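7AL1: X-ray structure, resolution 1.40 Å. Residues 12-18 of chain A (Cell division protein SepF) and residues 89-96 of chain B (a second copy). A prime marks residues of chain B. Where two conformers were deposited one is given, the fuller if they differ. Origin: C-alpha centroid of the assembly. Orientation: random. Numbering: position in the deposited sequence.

Chain A (12-18) YEIMLIR
Chain B, residues 89-96: KGVSLVRK

Strand 13-17 of one SepF copy and strand 92-95 of the other run parallel, their axes 25° apart and 4.6 Å at closest approach. Glu13 pairs with Ser92′, Ile14 with Leu93′, Met15 with Val94′ and Leu16 with Arg95′, at CA–CA separations of 4.6–5.0 Å. Phi of -82 to -144° and psi of 117 to 141° keep both strands extended. The hydrogen bonds alternate between chains: Ser92′ N to Tyr12 O (3.1 Å), Ile14 N to Ser92′ O (2.9 Å), Val94′ N to Ile14 O (3.0 Å), Leu16 N to Val94′ O (2.8 Å) and Lys96′ N to Leu16 O (3.0 Å). Tyr12 N to Gly90′ O, at 3.5 Å, is weak. Gly90′ has phi/psi 108/-16, where a CB would jam against the preceding carbonyl.

Extended pairing sends Ile14, Leu16, Leu93′ and Arg95′ to one face. Ile14 (m, t) brings CD1 to 3.7 Å from CG1 of Val91′ (chi1 t), while Leu93′ (m, t) places CD2 4.0 Å from Ile14 CB. Leu16, chi1 m and chi2 108° between wells, sets CD1 4.0 Å from Leu93′ CB; like Ile14 it is buried, as suits an apolar chain. Exposed Arg95′ (t, t, p, chi4 -163°) packs its aliphatic CG 3.9 Å from Leu16 CB, its guanidinium lying well beyond.

On the other face, buried, apolar Met15 (m, m, m) folds so that CE lies 3.6 Å from CG1 of Val94′ (chi1 t). Glu13 (m, t, chi3 -30°) places CD 3.7 Å from Val94′ CG2; with Ser92′ (m) it forms a partly exposed polar pair, Glu13 CG 4.4 Å from Ser92′ CB.

Beyond the paired residues, Tyr12, modelled only to CB, points away. Lys96′ (m, m, t, m) points toward chain A and curls, its NZ 4.1 Å from Met15 CE. Ile17 (m, t) points sideways, CG1 4.2 Å from Lys96′ CB; Arg18 (t, t, t, chi4 -99°) leads away. Water 1 accepts from Arg18 N (2.9 Å) and donates to Lys96′ OXT (2.5 Å), bridging the stretches' C-terminal ends. The contact buries 622 Å², both sides summed.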

# COMPACT_ATOMS: atom_id res chain seq x y z
N TYR A 12 -2.41 4.84 13.07
CA TYR A 12 -3.76 4.31 13.06
C TYR A 12 -3.77 2.86 12.53
O TYR A 12 -3.05 2.00 13.03
CB TYR A 12 -4.67 5.20 12.21
N GLU A 13 -4.67 2.60 11.59
CA GLU A 13 -4.74 1.30 10.94
C GLU A 13 -4.79 1.48 9.43
O GLU A 13 -5.44 2.40 8.93
CB GLU A 13 -5.97 0.51 11.39
CG GLU A 13 -6.01 0.25 12.89
CD GLU A 13 -7.10 -0.73 13.28
OE1 GLU A 13 -8.13 -0.79 12.58
OE2 GLU A 13 -6.92 -1.44 14.30
N ILE A 14 -4.10 0.61 8.71
CA ILE A 14 -4.21 0.51 7.27
C ILE A 14 -4.92 -0.79 6.97
O ILE A 14 -4.45 -1.87 7.34
CB ILE A 14 -2.85 0.55 6.58
CG1 ILE A 14 -2.18 1.90 6.83
CG2 ILE A 14 -3.06 0.29 5.10
CD1 ILE A 14 -0.74 1.95 6.37
N MET A 15 -6.04 -0.70 6.26
CA MET A 15 -6.87 -1.86 6.01
C MET A 15 -6.55 -2.46 4.66
O MET A 15 -6.31 -1.73 3.69
CB MET A 15 -8.36 -1.49 6.01
CG MET A 15 -8.75 -0.48 7.05
SD MET A 15 -8.53 -1.14 8.71
CE MET A 15 -9.69 -2.49 8.64
N LEU A 16 -6.55 -3.77 4.58
CA LEU A 16 -6.35 -4.49 3.33
C LEU A 16 -7.62 -5.28 3.07
O LEU A 16 -8.04 -6.08 3.90
CB LEU A 16 -5.14 -5.42 3.41
CG LEU A 16 -3.84 -4.61 3.64
CD1 LEU A 16 -3.38 -4.84 5.06
CD2 LEU A 16 -2.74 -4.99 2.69
N ILE A 17 -8.23 -5.06 1.91
CA ILE A 17 -9.56 -5.60 1.60
C ILE A 17 -9.60 -5.98 0.12
O ILE A 17 -9.20 -5.16 -0.71
CB ILE A 17 -10.62 -4.51 1.91
CG1 ILE A 17 -10.51 -3.96 3.35
CG2 ILE A 17 -12.03 -5.05 1.72
CD1 ILE A 17 -11.39 -2.71 3.71
N ARG A 18 -10.15 -7.16 -0.18
CA ARG A 18 -10.42 -7.64 -1.54
C ARG A 18 -11.94 -7.82 -1.63
O ARG A 18 -12.48 -8.91 -1.35
CB ARG A 18 -9.68 -8.95 -1.81
CG ARG A 18 -9.88 -9.48 -3.19
CD ARG A 18 -8.91 -10.62 -3.44
NE ARG A 18 -8.99 -11.16 -4.78
CZ ARG A 18 -9.66 -12.26 -5.12
NH1 ARG A 18 -10.34 -12.94 -4.20
NH2 ARG A 18 -9.65 -12.67 -6.38
N LYS B 89 5.79 0.24 13.97
CA LYS B 89 5.02 0.02 15.18
C LYS B 89 4.17 1.27 15.46
O LYS B 89 4.68 2.39 15.40
CB LYS B 89 5.96 -0.24 16.34
CG LYS B 89 5.30 -0.98 17.49
CD LYS B 89 6.29 -1.34 18.59
CE LYS B 89 5.62 -2.16 19.69
NZ LYS B 89 6.63 -2.64 20.68
N GLY B 90 2.88 1.07 15.69
CA GLY B 90 1.94 2.15 15.88
C GLY B 90 0.99 2.37 14.73
O GLY B 90 -0.02 3.08 14.89
N VAL B 91 1.28 1.80 13.56
CA VAL B 91 0.36 1.75 12.43
C VAL B 91 0.15 0.27 12.12
O VAL B 91 1.02 -0.37 11.51
CB VAL B 91 0.89 2.50 11.19
CG1 VAL B 91 -0.08 2.29 10.03
CG2 VAL B 91 1.11 3.97 11.50
N SER B 92 -1.00 -0.27 12.50
CA SER B 92 -1.28 -1.68 12.32
C SER B 92 -1.87 -1.96 10.94
O SER B 92 -2.77 -1.24 10.49
CB SER B 92 -2.31 -2.15 13.34
OG SER B 92 -1.86 -1.96 14.67
N LEU B 93 -1.39 -3.01 10.28
CA LEU B 93 -2.04 -3.55 9.10
C LEU B 93 -3.16 -4.46 9.57
O LEU B 93 -2.98 -5.25 10.49
CB LEU B 93 -1.04 -4.36 8.29
CG LEU B 93 0.18 -3.57 7.85
CD1 LEU B 93 1.10 -4.46 7.07
CD2 LEU B 93 -0.22 -2.37 7.00
N VAL B 94 -4.32 -4.36 8.94
CA VAL B 94 -5.50 -5.11 9.33
C VAL B 94 -6.13 -5.65 8.08
O VAL B 94 -6.50 -4.87 7.20
CB VAL B 94 -6.52 -4.22 10.07
CG1 VAL B 94 -7.78 -5.03 10.39
CG2 VAL B 94 -5.90 -3.67 11.34
N ARG B 95 -6.19 -6.96 7.94
CA ARG B 95 -6.73 -7.55 6.73
C ARG B 95 -8.12 -8.11 7.01
O ARG B 95 -8.31 -8.90 7.94
CB ARG B 95 -5.83 -8.63 6.15
CG ARG B 95 -6.21 -8.93 4.71
CD ARG B 95 -5.09 -9.61 3.98
NE ARG B 95 -4.73 -10.83 4.67
CZ ARG B 95 -3.60 -11.48 4.49
NH1 ARG B 95 -3.38 -12.58 5.18
NH2 ARG B 95 -2.69 -11.02 3.64
N LYS B 96 -9.07 -7.71 6.19
CA LYS B 96 -10.44 -8.17 6.29
C LYS B 96 -10.69 -9.18 5.18
O LYS B 96 -11.51 -10.09 5.33
CB LYS B 96 -11.37 -6.97 6.15
CG LYS B 96 -11.49 -6.12 7.43
CD LYS B 96 -12.27 -6.85 8.52
CE LYS B 96 -12.37 -6.03 9.80
NZ LYS B 96 -11.05 -5.85 10.48
OXT LYS B 96 -10.07 -9.12 4.12
O HOH W 1 -11.01 -9.14 1.79